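PDB 3EZX: monomethylamine corrinoid protein 1 from Methanosarcina barkeri, which carries methyl groups on its corrinoid cofactor from the methylamine methyltransferase MtmB to MtbA in methanogenesis from monomethylamine. Local coordinates for residues D11-Q16 against K69-A74; E23-A28 against E76-E81; N134-A139 against D167-E172. All blocks are in the same frame, centred on the assembly; numbering follows the deposited sequence.

Interaction 1: D11-Q16 against K69-A74; sequences DAIVNQ and KAMSNA
Two torsions direct the CD1 methyl of Ile13 at the backbone turn of Ala70 and Met71: with chi1 at -61° CG1 lies beside the backbone N and opposite the carbonyl carbon, and a chi2 of -62° then swings CD1 round to the facing helix. The CA-CB bond of Ile13 runs across the contact rather than into it, and the longer branch closes the distance. CD1 rests between two helical neighbours, 3.9 Å from Ala70 CB and 4.1 Å from Met71 CB. The same methyl lies against the main chain, 3.9 Å from Met71 N. Ala70 points its CB toward the isoleucine's segment, and its small size lets the backbones come close, with Ile13 CA 6.2 Å from Ala70 CA. Of the Met71 side chain, CB does the touching; its CG stands opposite the backbone N (chi1 -155°), and the chain runs on to pack on Leu43 and Met47 of helix 35-55 and to border the bound cobamide. Ile13 also touches that helix, at Val50.

Helix 3-14 ends here. Gln16, with positive phi, is the C-prime residue of a Schellman motif, closed by Asn17 N to Ala12 O, in which Gln16 N bonds Ile13 O at 3.1 Å. Ser67 OG, one turn before Ala70, also binds Ile13 O and Gln16 NE2, tying the helix end to helix 61-82. Between the two segments the buried side chains meet through methyl and methylene groups, and CD1 also leans on the backbone at Met71 N without a polar bond; their association in the N-terminal helical bundle rests on close fit and the exclusion of water.

Interaction 2: E23-A28 against E76-E81; sequences ELCKEA and EVLTPE
Cys25 points its CB toward helix 61-82, and its side chain can be followed outward from there. CB lies in the angle between two consecutive residues, 4.1 Å from Leu78 CD2 and 4.3 Å from Val77 CG1. Beyond it, SG stands beside the backbone N and opposite the carbonyl carbon (chi1 -84°), which turns the sulfur away from Val77 and leaves it facing Leu78. There SG meets Leu78 CD1 at 4.1 Å and Leu78 CG at 4.2 Å, so that Leu78 bears on the cysteine with both methyls, CD2 against the methylene and CD1 against the sulfur. SG also packs on Ala74, one turn before Leu78.

Val77 is shared. It points at the opposite helix, and its CG1, placed opposite its own backbone N, also touches Lys26, whose CG lies 3.8 Å from Val77 CG1. The two side chains cross at about a right angle; past CG the lysine runs on extended along the exposed margin of the contact.

The axes of the two short helical segments approach to 9.8 Å, and their directions differ by 37°, a roughly parallel pairing within the N-terminal helical bundle. Leu78 also touches Ile38, Ile39 and Leu43 of helix 35-55 and Leu29 of helix 20-30, while Leu24 turns to Leu9 and Ala12 of helix 3-14 and Ala28 meets Ile38, so helix 20-30 packs on helices 3-14, 35-55 and 61-82.

Interaction 3: N134-A139 against D167-E172; sequences NVVEEA and DRLNEE
Arg168, whose CB packs on Val136, sends its guanidinium away from the contact to Glu171: NH1 and OE1 lie 2.7 Å apart in a salt bridge whose hydrogen bond is weak, bent to 124° at the hydrogen. This pair spans three residues along helix 161-171, in the Rossmann-like corrinoid-binding domain, where helices flank a parallel sheet of strand order 2-1-3-4. Helix 132-141 lies on the path from strand 122-125 to strand 147-152, and helix 161-171 on the path from there to strand 179-183; here the two crossover helices pack side by side.

Val136 carries the contact and points toward the second helix, with its two methyls meeting different residues. CG2, which stands beside the backbone N, approaches the end of Leu169. Val136 CG2 also lies 4.2 Å from Arg168 CB. The other methyl reaches the outer margin, where Val136 CG1 is 4.3 Å from Glu172 CG, a loose contact whose placement is less certain.

Leu169 starts out across the interface and turns into it only through its outer branch. A chi1 of -65° sets its CG opposite the carbonyl carbon and so brings CD2 to Val136 CG2; the leucine and valine lie alongside each other, running in opposite senses. Val136 also touches Leu165, one turn before Leu169 on helix 161-171, while Val135 turns toward the sheet at Phe98 of strand 94-99. Val136 CG2 and Leu169 CD2, 3.5 Å apart, are the nearest pair of atoms across the contact.

Interactions 1 and 2 are neighbours on helix 61-82, their centres 12 Å apart, and they touch: Ala74 CB meets Cys25 SG at 3.6 Å and Ala12 CB meets Leu24 CD1 at 3.9 Å. Helices 3-14 and 20-30, successive in the chain, both pack on helix 61-82. Interaction 3 belongs to the other domain, across the chain's centre, its centre 36 Å from that of interaction 1 and 37 Å from that of interaction 2. The corrinoid is closest to interaction 1, with the Met71 side chain about 4 Å away and about 10 Å from that of His105, the probable cobalt ligand; the side chains of Leu78 and Leu169 lie about 10 and 13 Å from the cofactor.

Interaction 1: D11-Q16 against K69-A74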
loop_
_atom_site.group_PDB
_atom_site.type_symbol
_atom_site.label_atom_id
_atom_site.label_comp_id
_atom_site.label_asym_id
_atom_site.label_seq_id
_atom_site.Cartn_x
_atom_site.Cartn_y
_atom_site.Cartn_z
ATOM N N ASP A 11 -15.163 6.490 12.471
ATOM C CA ASP A 11 -15.534 5.851 13.732
ATOM C C ASP A 11 -15.695 4.338 13.650
ATOM O O ASP A 11 -15.431 3.631 14.623
ATOM C CB ASP A 11 -16.824 6.465 14.293
ATOM C CG ASP A 11 -16.682 7.947 14.607
ATOM O OD1 ASP A 11 -15.574 8.367 15.006
ATOM O OD2 ASP A 11 -17.681 8.689 14.470
ATOM N N ALA A 12 -16.133 3.838 12.500
ATOM C CA ALA A 12 -16.315 2.400 12.337
ATOM C C ALA A 12 -14.986 1.684 12.547
ATOM O O ALA A 12 -14.946 0.570 13.078
ATOM C CB ALA A 12 -16.865 2.095 10.957
ATOM N N ILE A 13 -13.902 2.329 12.124
ATOM C CA ILE A 13 -12.565 1.771 12.279
ATOM C C ILE A 13 -12.123 1.927 13.737
ATOM O O ILE A 13 -11.666 0.970 14.368
ATOM C CB ILE A 13 -11.552 2.490 11.362
ATOM C CG1 ILE A 13 -11.954 2.312 9.899
ATOM C CG2 ILE A 13 -10.156 1.930 11.577
ATOM C CD1 ILE A 13 -11.951 0.871 9.434
ATOM N N VAL A 14 -12.278 3.134 14.271
ATOM C CA VAL A 14 -11.899 3.415 15.649
ATOM C C VAL A 14 -12.613 2.494 16.633
ATOM O O VAL A 14 -12.024 2.065 17.623
ATOM C CB VAL A 14 -12.210 4.883 16.037
ATOM C CG1 VAL A 14 -11.749 5.147 17.460
ATOM C CG2 VAL A 14 -11.522 5.849 15.072
ATOM N N ASN A 15 -13.875 2.178 16.362
ATOM C CA ASN A 15 -14.643 1.317 17.262
ATOM C C ASN A 15 -14.746 -0.152 16.845
ATOM O O ASN A 15 -15.704 -0.837 17.204
ATOM C CB ASN A 15 -16.047 1.890 17.457
ATOM C CG ASN A 15 -16.021 3.314 17.961
ATOM O OD1 ASN A 15 -15.244 3.650 18.858
ATOM N ND2 ASN A 15 -16.873 4.160 17.394
ATOM N N GLN A 16 -13.759 -0.628 16.096
ATOM C CA GLN A 16 -13.718 -2.016 15.639
ATOM C C GLN A 16 -15.053 -2.569 15.154
ATOM O O GLN A 16 -15.441 -3.673 15.529
ATOM C CB GLN A 16 -13.181 -2.927 16.751
ATOM C CG GLN A 16 -11.756 -2.620 17.190
ATOM C CD GLN A 16 -11.641 -1.307 17.929
ATOM O OE1 GLN A 16 -12.322 -1.087 18.932
ATOM N NE2 GLN A 16 -10.773 -0.426 17.444
ATOM N N LYS A 69 -9.208 -5.822 10.235
ATOM C CA LYS A 69 -10.177 -6.604 9.486
ATOM C C LYS A 69 -11.299 -5.685 9.014
ATOM O O LYS A 69 -11.871 -5.889 7.948
ATOM C CB LYS A 69 -10.735 -7.732 10.357
ATOM C CG LYS A 69 -11.805 -8.577 9.691
ATOM C CD LYS A 69 -11.272 -9.347 8.490
ATOM C CE LYS A 69 -12.391 -10.155 7.825
ATOM N NZ LYS A 69 -11.948 -10.884 6.597
ATOM N N ALA A 70 -11.599 -4.664 9.808
ATOM C CA ALA A 70 -12.643 -3.713 9.456
ATOM C C ALA A 70 -12.275 -2.997 8.159
ATOM O O ALA A 70 -13.134 -2.779 7.300
ATOM C CB ALA A 70 -12.827 -2.703 10.567
ATOM N N MET A 71 -11.000 -2.633 8.015
ATOM C CA MET A 71 -10.572 -1.946 6.811
ATOM C C MET A 71 -10.376 -2.889 5.627
ATOM O O MET A 71 -10.561 -2.492 4.480
ATOM C CB MET A 71 -9.290 -1.146 7.040
ATOM C CG MET A 71 -9.182 0.005 6.043
ATOM S SD MET A 71 -7.684 0.952 6.081
ATOM C CE MET A 71 -8.102 2.098 7.319
ATOM N N SER A 72 -10.004 -4.134 5.892
ATOM C CA SER A 72 -9.821 -5.095 4.813
ATOM C C SER A 72 -11.181 -5.386 4.176
ATOM O O SER A 72 -11.297 -5.525 2.959
ATOM C CB SER A 72 -9.205 -6.383 5.350
ATOM O OG SER A 72 -7.993 -6.101 6.021
ATOM N N ASN A 73 -12.210 -5.477 5.008
ATOM C CA ASN A 73 -13.549 -5.730 4.509
ATOM C C ASN A 73 -14.026 -4.523 3.704
ATOM O O ASN A 73 -14.750 -4.667 2.720
ATOM C CB ASN A 73 -14.516 -6.005 5.666
ATOM C CG ASN A 73 -14.392 -7.420 6.213
ATOM O OD1 ASN A 73 -15.112 -7.803 7.137
ATOM N ND2 ASN A 73 -13.487 -8.203 5.643
ATOM N N ALA A 74 -13.615 -3.333 4.125
ATOM C CA ALA A 74 -13.996 -2.109 3.435
ATOM C C ALA A 74 -13.358 -2.087 2.050
ATOM O O ALA A 74 -13.963 -1.639 1.074
ATOM C CB ALA A 74 -13.541 -0.897 4.236
#

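Interaction 2: E23-A28 against E76-E81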
loop_
_atom_site.group_PDB
_atom_site.type_symbol
_atom_site.label_atom_id
_atom_site.label_comp_id
_atom_site.label_asym_id
_atom_site.label_seq_id
_atom_site.Cartn_x
_atom_site.Cartn_y
_atom_site.Cartn_z
ATOM N N GLU A 23 -20.962 -1.815 5.036
ATOM C CA GLU A 23 -22.259 -1.193 4.786
ATOM C C GLU A 23 -22.148 0.305 4.538
ATOM O O GLU A 23 -22.799 0.848 3.645
ATOM C CB GLU A 23 -23.188 -1.452 5.973
ATOM C CG GLU A 23 -23.330 -2.923 6.327
ATOM C CD GLU A 23 -23.600 -3.789 5.109
ATOM O OE1 GLU A 23 -22.677 -3.968 4.285
ATOM O OE2 GLU A 23 -24.736 -4.287 4.974
ATOM N N LEU A 24 -21.318 0.962 5.342
ATOM C CA LEU A 24 -21.105 2.398 5.235
ATOM C C LEU A 24 -20.365 2.756 3.954
ATOM O O LEU A 24 -20.609 3.795 3.348
ATOM C CB LEU A 24 -20.318 2.889 6.444
ATOM C CG LEU A 24 -21.029 2.700 7.790
ATOM C CD1 LEU A 24 -20.093 3.045 8.941
ATOM C CD2 LEU A 24 -22.255 3.578 7.819
ATOM N N CYS A 25 -19.456 1.886 3.541
ATOM C CA CYS A 25 -18.707 2.122 2.322
ATOM C C CYS A 25 -19.686 2.126 1.161
ATOM O O CYS A 25 -19.529 2.881 0.204
ATOM C CB CYS A 25 -17.660 1.029 2.120
ATOM S SG CYS A 25 -16.126 1.310 3.005
ATOM N N LYS A 26 -20.703 1.281 1.258
ATOM C CA LYS A 26 -21.714 1.206 0.217
ATOM C C LYS A 26 -22.620 2.427 0.312
ATOM O O LYS A 26 -23.003 3.003 -0.709
ATOM C CB LYS A 26 -22.543 -0.070 0.361
ATOM C CG LYS A 26 -21.767 -1.351 0.115
ATOM C CD LYS A 26 -22.634 -2.579 0.346
ATOM C CE LYS A 26 -21.835 -3.856 0.139
ATOM N NZ LYS A 26 -22.647 -5.078 0.388
ATOM N N GLU A 27 -22.956 2.818 1.539
ATOM C CA GLU A 27 -23.817 3.976 1.766
ATOM C C GLU A 27 -23.193 5.229 1.182
ATOM O O GLU A 27 -23.847 5.989 0.468
ATOM C CB GLU A 27 -24.050 4.199 3.263
ATOM C CG GLU A 27 -24.934 5.405 3.572
ATOM C CD GLU A 27 -25.034 5.705 5.056
ATOM O OE1 GLU A 27 -25.317 4.776 5.842
ATOM O OE2 GLU A 27 -24.836 6.875 5.437
ATOM N N ALA A 28 -21.924 5.442 1.499
ATOM C CA ALA A 28 -21.211 6.608 1.016
ATOM C C ALA A 28 -21.058 6.511 -0.488
ATOM O O ALA A 28 -21.274 7.485 -1.213
ATOM C CB ALA A 28 -19.844 6.687 1.676
ATOM N N GLU A 76 -12.658 -4.619 0.180
ATOM C CA GLU A 76 -13.286 -5.574 -0.717
ATOM C C GLU A 76 -14.428 -4.888 -1.466
ATOM O O GLU A 76 -14.776 -5.271 -2.583
ATOM C CB GLU A 76 -13.820 -6.775 0.066
ATOM C CG GLU A 76 -12.758 -7.521 0.847
ATOM C CD GLU A 76 -13.279 -8.816 1.430
ATOM O OE1 GLU A 76 -14.389 -8.806 2.007
ATOM O OE2 GLU A 76 -12.578 -9.845 1.317
ATOM N N VAL A 77 -15.005 -3.862 -0.851
ATOM C CA VAL A 77 -16.093 -3.136 -1.481
ATOM C C VAL A 77 -15.592 -1.994 -2.360
ATOM O O VAL A 77 -16.209 -1.675 -3.370
ATOM C CB VAL A 77 -17.066 -2.560 -0.433
ATOM C CG1 VAL A 77 -18.186 -1.807 -1.125
ATOM C CG2 VAL A 77 -17.643 -3.682 0.419
ATOM N N LEU A 78 -14.470 -1.388 -1.983
ATOM C CA LEU A 78 -13.917 -0.269 -2.745
ATOM C C LEU A 78 -12.937 -0.658 -3.858
ATOM O O LEU A 78 -12.877 0.014 -4.889
ATOM C CB LEU A 78 -13.234 0.727 -1.797
ATOM C CG LEU A 78 -14.053 1.264 -0.615
ATOM C CD1 LEU A 78 -13.177 2.163 0.224
ATOM C CD2 LEU A 78 -15.273 2.022 -1.103
ATOM N N THR A 79 -12.166 -1.727 -3.658
ATOM C CA THR A 79 -11.195 -2.160 -4.668
ATOM C C THR A 79 -11.818 -2.240 -6.059
ATOM O O THR A 79 -11.310 -1.643 -7.009
ATOM C CB THR A 79 -10.577 -3.534 -4.319
ATOM O OG1 THR A 79 -9.665 -3.386 -3.224
ATOM C CG2 THR A 79 -9.835 -4.108 -5.514
ATOM N N PRO A 80 -12.920 -2.989 -6.201
ATOM C CA PRO A 80 -13.538 -3.076 -7.522
ATOM C C PRO A 80 -13.935 -1.694 -8.038
ATOM O O PRO A 80 -13.832 -1.409 -9.231
ATOM C CB PRO A 80 -14.738 -3.995 -7.282
ATOM C CG PRO A 80 -15.044 -3.803 -5.832
ATOM C CD PRO A 80 -13.676 -3.780 -5.218
ATOM N N GLU A 81 -14.374 -0.832 -7.130
ATOM C CA GLU A 81 -14.772 0.518 -7.499
ATOM C C GLU A 81 -13.552 1.291 -7.997
ATOM O O GLU A 81 -13.663 2.137 -8.877
ATOM C CB GLU A 81 -15.376 1.231 -6.290
ATOM C CG GLU A 81 -16.312 2.363 -6.641
ATOM C CD GLU A 81 -17.508 1.884 -7.437
ATOM O OE1 GLU A 81 -18.153 0.905 -7.005
ATOM O OE2 GLU A 81 -17.807 2.485 -8.490
#

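Interaction 3: N134-A139 against D167-E172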
loop_
_atom_site.group_PDB
_atom_site.type_symbol
_atom_site.label_atom_id
_atom_site.label_comp_id
_atom_site.label_asym_id
_atom_site.label_seq_id
_atom_site.Cartn_x
_atom_site.Cartn_y
_atom_site.Cartn_z
ATOM N N ASN A 134 13.295 -13.823 -4.068
ATOM C CA ASN A 134 12.164 -14.099 -4.948
ATOM C C ASN A 134 11.765 -12.840 -5.709
ATOM O O ASN A 134 11.157 -12.922 -6.775
ATOM C CB ASN A 134 10.958 -14.627 -4.166
ATOM C CG ASN A 134 11.175 -16.028 -3.634
ATOM O OD1 ASN A 134 11.705 -16.892 -4.330
ATOM N ND2 ASN A 134 10.759 -16.262 -2.398
ATOM N N VAL A 135 12.097 -11.675 -5.155
ATOM C CA VAL A 135 11.788 -10.414 -5.817
ATOM C C VAL A 135 12.840 -10.253 -6.904
ATOM O O VAL A 135 12.544 -9.819 -8.018
ATOM C CB VAL A 135 11.866 -9.207 -4.842
ATOM C CG1 VAL A 135 11.608 -7.911 -5.594
ATOM C CG2 VAL A 135 10.842 -9.362 -3.729
ATOM N N VAL A 136 14.074 -10.622 -6.567
ATOM C CA VAL A 136 15.185 -10.551 -7.506
ATOM C C VAL A 136 14.953 -11.549 -8.635
ATOM O O VAL A 136 15.229 -11.259 -9.794
ATOM C CB VAL A 136 16.529 -10.883 -6.824
ATOM C CG1 VAL A 136 17.646 -10.890 -7.852
ATOM C CG2 VAL A 136 16.827 -9.864 -5.747
ATOM N N GLU A 137 14.445 -12.728 -8.291
ATOM C CA GLU A 137 14.177 -13.746 -9.297
ATOM C C GLU A 137 13.082 -13.273 -10.238
ATOM O O GLU A 137 13.131 -13.530 -11.443
ATOM C CB GLU A 137 13.772 -15.069 -8.634
ATOM C CG GLU A 137 14.958 -15.935 -8.232
ATOM C CD GLU A 137 14.551 -17.219 -7.528
ATOM O OE1 GLU A 137 13.581 -17.867 -7.977
ATOM O OE2 GLU A 137 15.212 -17.585 -6.532
ATOM N N GLU A 138 12.100 -12.571 -9.684
ATOM C CA GLU A 138 10.988 -12.062 -10.476
ATOM C C GLU A 138 11.492 -10.974 -11.419
ATOM O O GLU A 138 11.092 -10.917 -12.584
ATOM C CB GLU A 138 9.909 -11.491 -9.556
ATOM C CG GLU A 138 8.557 -11.284 -10.222
ATOM C CD GLU A 138 7.969 -12.580 -10.751
ATOM O OE1 GLU A 138 8.173 -13.629 -10.105
ATOM O OE2 GLU A 138 7.293 -12.550 -11.804
ATOM N N ALA A 139 12.377 -10.122 -10.911
ATOM C CA ALA A 139 12.938 -9.034 -11.705
ATOM C C ALA A 139 13.807 -9.569 -12.841
ATOM O O ALA A 139 13.860 -8.983 -13.922
ATOM C CB ALA A 139 13.756 -8.105 -10.817
ATOM N N ASP A 167 20.973 -4.124 -2.470
ATOM C CA ASP A 167 22.329 -4.639 -2.593
ATOM C C ASP A 167 22.375 -5.903 -3.450
ATOM O O ASP A 167 23.335 -6.117 -4.191
ATOM C CB ASP A 167 22.931 -4.936 -1.214
ATOM C CG ASP A 167 23.104 -3.688 -0.368
ATOM O OD1 ASP A 167 23.475 -2.632 -0.926
ATOM O OD2 ASP A 167 22.885 -3.767 0.861
ATOM N N ARG A 168 21.342 -6.736 -3.356
ATOM C CA ARG A 168 21.301 -7.974 -4.129
ATOM C C ARG A 168 20.976 -7.727 -5.593
ATOM O O ARG A 168 21.335 -8.528 -6.452
ATOM C CB ARG A 168 20.282 -8.956 -3.537
ATOM C CG ARG A 168 20.568 -9.370 -2.100
ATOM C CD ARG A 168 22.027 -9.774 -1.908
ATOM N NE ARG A 168 22.665 -9.012 -0.833
ATOM C CZ ARG A 168 23.961 -9.067 -0.535
ATOM N NH1 ARG A 168 24.774 -9.852 -1.231
ATOM N NH2 ARG A 168 24.446 -8.335 0.462
ATOM N N LEU A 169 20.296 -6.623 -5.880
ATOM C CA LEU A 169 19.951 -6.302 -7.258
ATOM C C LEU A 169 21.210 -5.888 -8.006
ATOM O O LEU A 169 21.319 -6.093 -9.216
ATOM C CB LEU A 169 18.920 -5.170 -7.314
ATOM C CG LEU A 169 17.531 -5.435 -6.730
ATOM C CD1 LEU A 169 16.630 -4.245 -7.024
ATOM C CD2 LEU A 169 16.943 -6.702 -7.338
ATOM N N ASN A 170 22.156 -5.304 -7.277
ATOM C CA ASN A 170 23.417 -4.862 -7.861
ATOM C C ASN A 170 24.378 -6.034 -8.030
ATOM O O ASN A 170 25.021 -6.168 -9.069
ATOM C CB ASN A 170 24.040 -3.773 -6.987
ATOM C CG ASN A 170 23.329 -2.441 -7.132
ATOM O OD1 ASN A 170 22.116 -2.396 -7.323
ATOM N ND2 ASN A 170 24.079 -1.351 -7.034
ATOM N N GLU A 171 24.464 -6.883 -7.011
ATOM C CA GLU A 171 25.329 -8.058 -7.063
ATOM C C GLU A 171 24.962 -8.883 -8.289
ATOM O O GLU A 171 25.780 -9.638 -8.814
ATOM C CB GLU A 171 25.139 -8.918 -5.814
ATOM C CG GLU A 171 25.865 -10.254 -5.876
ATOM C CD GLU A 171 25.373 -11.240 -4.835
ATOM O OE1 GLU A 171 25.505 -10.955 -3.626
ATOM O OE2 GLU A 171 24.852 -12.305 -5.232
ATOM N N GLU A 172 23.718 -8.737 -8.730
ATOM C CA GLU A 172 23.222 -9.462 -9.888
ATOM C C GLU A 172 23.106 -8.521 -11.071
ATOM O O GLU A 172 22.394 -8.805 -12.034
ATOM C CB GLU A 172 21.859 -10.081 -9.577
ATOM C CG GLU A 172 21.896 -11.117 -8.465
ATOM C CD GLU A 172 22.698 -12.348 -8.841
ATOM O OE1 GLU A 172 22.295 -13.048 -9.796
ATOM O OE2 GLU A 172 23.728 -12.615 -8.184
#